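Local coordinates for trehalose-6-phosphate phosphatase-related protein (Thermoplasma acidophilum, PDB 1U02) that removes the phosphate from trehalose 6-phosphate to release free trehalose, a magnesium-dependent step of trehalose biosynthesis, at residues I76-N80 with G81-F85; S163-R166 with S167-E171. All coordinates share one frame; numbering follows the deposited sequence.

Contact 1: residues I76-N80 with G81-F85; sequences IVYNN and GSDRF
The Y78 ring is sandwiched: D83 lays its CB methylene over one face in a CH-pi contact, CB standing 3.7 Å from the ring centroid, while I76 CG2 sits above the opposite face, offset toward the rim. At the ring edge, near its plane, S82 OG comes to 3.5 Å from Y78 CD1. With CG of D83 placed between its own backbone N and carbonyl carbon (chi1 52°), the carboxylate lies over the CB-CG end of the tyrosine, OD1 3.8 Å from Y78 CB and its plane only 21° from that of the ring. Losing the ring to an alanine here is likely to leave a gap between I76 and D83 and the D83 methylene without its aromatic partner. The S82 hydroxyl is hydrogen-bonded to A68 O, tying the turn to the residue just before strand 69-72.

What brings these groups together is the tight turn N79-S82. S82 N donates to N79 O over 3.0 Å, coming from above the carbonyl plane, and N80 and G81 both have positive phi. A CB on G81 would clash with N80 O. One water ties the neck of the turn, donating to Y78 O and accepting from G81 N. Beyond it, G81 O takes two donors from opposite faces of its plane: the backbone N of R84, and R84 NE at 2.7 Å, the arginine chain folding back through a bend at chi3 (-63°).

The backbone angles make this a type III' beta-turn, leading into the short 3-10 segment that ends at F85. It connects edge strand 75-78 of the large mixed sheet to helix 86-96, and with L113 touching both Y78 and S82 it is consistent with a connection between the core and the cap of a HAD phosphatase.

Contact 2: residues S163-R166 with S167-E171; sequences SAIR and SVRGE
G170 O is gripped by two nitrogens of the R166 guanidinium: NH2 donates over 2.7 Å, nearly straight at 165° and with the oxygen in the plane of the group, and NE adds a weak bond of 3.2 Å. The arginine curls forward toward the C-terminal end of its helix, bent at chi2 (93°) and chi3. Its two faces meet charges of different sign. Over one hangs R169 NH1, just 2.9 Å from R166 NH2, a like-charge approach probably offset by the acids nearby; R169 is itself anchored by a salt bridge to D192 and a hydrogen bond to N190. Over the other lies E171 OE2, 3.2 Å from R166 NH2, paired through charge alone since no N-H aims at it.

Beneath this, the R169 chain passes I165, whose CG2 lies 3.9 Å from R169 CD. Helical bonding carries one residue past the helix, G170 N still closing on R166 O at 2.7 Å, before positive phi at G170 turns the chain out. The arrangement is a helix C-terminus ended by a positive-phi glycine, in a helix laid against strands 3-7, 40-44 and 61-64 of the Rossmann-like HAD core.

From the N terminus, the chain first builds central strands of the large sheet, then reaches contact 1, which turns it out of edge strand 75-78 toward helix 86-96. The four-stranded antiparallel sheet and its helices follow before the chain returns and enters contact 2, where helix 161-169 ends just ahead of strand 174-178. The two are in series, neither enclosing nor crossing the other, contact 1 closing a tight turn, contact 2 a helix end. The centres of the two contacts lie about 17 Å apart; their nearest atoms do not touch. Contact 1 marks the rim of the large sheet; contact 2 packs against its middle, the I165 side chain about 8 Å from that of D7.

Contact 1: residues I76-N80 with G81-F85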
# COMPACT_ATOMS: atom_id res chain seq x y z
N ILE A 76 -16.46 4.49 1.70
CA ILE A 76 -15.29 4.52 2.56
C ILE A 76 -15.71 3.74 3.81
O ILE A 76 -16.56 4.18 4.58
CB ILE A 76 -14.90 5.96 2.97
CG1 ILE A 76 -14.57 6.78 1.72
CG2 ILE A 76 -13.72 5.94 3.92
CD1 ILE A 76 -13.43 6.21 0.89
N VAL A 77 -15.11 2.57 3.99
CA VAL A 77 -15.42 1.71 5.12
C VAL A 77 -14.24 1.59 6.06
O VAL A 77 -13.21 0.99 5.72
CB VAL A 77 -15.81 0.29 4.64
CG1 VAL A 77 -16.09 -0.61 5.85
CG2 VAL A 77 -17.03 0.36 3.73
N TYR A 78 -14.37 2.15 7.26
CA TYR A 78 -13.32 2.07 8.26
C TYR A 78 -13.39 0.68 8.88
O TYR A 78 -14.48 0.21 9.24
CB TYR A 78 -13.51 3.13 9.33
CG TYR A 78 -13.34 4.53 8.81
CD1 TYR A 78 -12.06 5.04 8.55
CD2 TYR A 78 -14.44 5.34 8.54
CE1 TYR A 78 -11.89 6.32 8.04
CE2 TYR A 78 -14.28 6.62 8.02
CZ TYR A 78 -13.00 7.11 7.78
OH TYR A 78 -12.83 8.38 7.27
N ASN A 79 -12.24 0.04 9.02
CA ASN A 79 -12.19 -1.30 9.59
C ASN A 79 -11.61 -1.24 11.00
O ASN A 79 -10.80 -0.36 11.31
CB ASN A 79 -11.32 -2.20 8.71
CG ASN A 79 -11.82 -2.28 7.27
OD1 ASN A 79 -11.03 -2.31 6.32
ND2 ASN A 79 -13.14 -2.33 7.11
N ASN A 80 -12.05 -2.16 11.85
CA ASN A 80 -11.52 -2.24 13.20
C ASN A 80 -11.64 -0.92 13.97
O ASN A 80 -10.79 -0.60 14.80
CB ASN A 80 -10.06 -2.67 13.12
CG ASN A 80 -9.85 -3.81 12.14
OD1 ASN A 80 -8.83 -3.88 11.45
ND2 ASN A 80 -10.81 -4.72 12.08
N GLY A 81 -12.69 -0.16 13.70
CA GLY A 81 -12.90 1.11 14.38
C GLY A 81 -11.76 2.10 14.23
O GLY A 81 -11.52 2.91 15.13
N SER A 82 -11.08 2.06 13.09
CA SER A 82 -9.95 2.96 12.84
C SER A 82 -10.37 4.42 12.78
O SER A 82 -9.54 5.30 12.96
CB SER A 82 -9.26 2.59 11.52
OG SER A 82 -10.15 2.77 10.43
N ASP A 83 -11.65 4.69 12.53
CA ASP A 83 -12.06 6.08 12.46
C ASP A 83 -11.89 6.79 13.79
O ASP A 83 -11.94 8.02 13.86
CB ASP A 83 -13.50 6.20 11.94
CG ASP A 83 -14.47 5.34 12.69
OD1 ASP A 83 -14.15 4.17 12.96
OD2 ASP A 83 -15.58 5.83 13.00
N ARG A 84 -11.65 6.03 14.86
CA ARG A 84 -11.44 6.61 16.18
C ARG A 84 -10.14 7.40 16.19
O ARG A 84 -9.93 8.25 17.05
CB ARG A 84 -11.34 5.51 17.25
CG ARG A 84 -12.62 4.72 17.50
CD ARG A 84 -12.35 3.55 18.43
NE ARG A 84 -11.41 2.60 17.84
CZ ARG A 84 -10.91 1.54 18.47
NH1 ARG A 84 -11.26 1.28 19.73
NH2 ARG A 84 -10.07 0.72 17.83
N PHE A 85 -9.28 7.10 15.22
CA PHE A 85 -7.97 7.76 15.11
C PHE A 85 -7.92 8.99 14.20
O PHE A 85 -6.85 9.59 14.04
CB PHE A 85 -6.93 6.74 14.63
CG PHE A 85 -6.55 5.73 15.68
CD1 PHE A 85 -5.53 6.00 16.60
CD2 PHE A 85 -7.21 4.51 15.75
CE1 PHE A 85 -5.18 5.06 17.57
CE2 PHE A 85 -6.87 3.56 16.73
CZ PHE A 85 -5.85 3.84 17.64
O HOH W 1 -14.93 -0.12 12.02

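Contact 2: residues S163-R166 with S167-E171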
# COMPACT_ATOMS: atom_id res chain seq x y z
N SER A 163 -4.24 -10.10 6.94
CA SER A 163 -5.52 -10.28 7.62
C SER A 163 -6.67 -9.67 6.82
O SER A 163 -7.74 -10.27 6.70
CB SER A 163 -5.48 -9.66 9.02
OG SER A 163 -4.44 -10.23 9.79
N ALA A 164 -6.44 -8.47 6.30
CA ALA A 164 -7.46 -7.77 5.52
C ALA A 164 -7.81 -8.58 4.27
O ALA A 164 -8.99 -8.75 3.94
CB ALA A 164 -6.95 -6.39 5.12
N ILE A 165 -6.80 -9.07 3.58
CA ILE A 165 -7.04 -9.87 2.38
C ILE A 165 -7.78 -11.14 2.77
O ILE A 165 -8.80 -11.49 2.18
CB ILE A 165 -5.71 -10.22 1.68
CG1 ILE A 165 -5.08 -8.94 1.11
CG2 ILE A 165 -5.96 -11.23 0.55
CD1 ILE A 165 -3.69 -9.15 0.52
N ARG A 166 -7.26 -11.83 3.79
CA ARG A 166 -7.88 -13.06 4.28
C ARG A 166 -9.36 -12.85 4.57
O ARG A 166 -10.21 -13.65 4.18
CB ARG A 166 -7.17 -13.51 5.56
CG ARG A 166 -7.60 -14.86 6.09
CD ARG A 166 -6.70 -15.98 5.58
NE ARG A 166 -7.35 -16.81 4.57
CZ ARG A 166 -6.83 -17.93 4.08
NH1 ARG A 166 -5.64 -18.36 4.49
NH2 ARG A 166 -7.49 -18.63 3.17
N SER A 167 -9.66 -11.75 5.25
CA SER A 167 -11.02 -11.40 5.62
C SER A 167 -11.95 -11.28 4.42
O SER A 167 -13.13 -11.63 4.49
CB SER A 167 -11.02 -10.09 6.42
OG SER A 167 -12.33 -9.68 6.73
N VAL A 168 -11.43 -10.78 3.31
CA VAL A 168 -12.23 -10.62 2.10
C VAL A 168 -12.43 -11.91 1.31
O VAL A 168 -13.55 -12.27 0.96
CB VAL A 168 -11.60 -9.58 1.15
CG1 VAL A 168 -12.32 -9.60 -0.19
CG2 VAL A 168 -11.67 -8.20 1.78
N ARG A 169 -11.33 -12.61 1.04
CA ARG A 169 -11.38 -13.85 0.26
C ARG A 169 -11.81 -15.09 1.01
O ARG A 169 -12.38 -16.01 0.43
CB ARG A 169 -10.01 -14.12 -0.38
CG ARG A 169 -8.88 -14.29 0.63
CD ARG A 169 -7.60 -14.77 -0.04
NE ARG A 169 -7.76 -16.12 -0.58
CZ ARG A 169 -7.16 -17.20 -0.08
NH1 ARG A 169 -6.35 -17.09 0.97
NH2 ARG A 169 -7.37 -18.39 -0.62
N GLY A 170 -11.54 -15.14 2.31
CA GLY A 170 -11.90 -16.32 3.08
C GLY A 170 -11.06 -17.46 2.53
O GLY A 170 -9.83 -17.41 2.58
N GLU A 171 -11.71 -18.48 1.98
CA GLU A 171 -11.00 -19.62 1.41
C GLU A 171 -11.07 -19.61 -0.11
O GLU A 171 -10.48 -20.47 -0.77
CB GLU A 171 -11.59 -20.94 1.93
CG GLU A 171 -11.48 -21.14 3.43
CD GLU A 171 -10.04 -21.13 3.92
OE1 GLU A 171 -9.24 -21.94 3.41
OE2 GLU A 171 -9.72 -20.31 4.81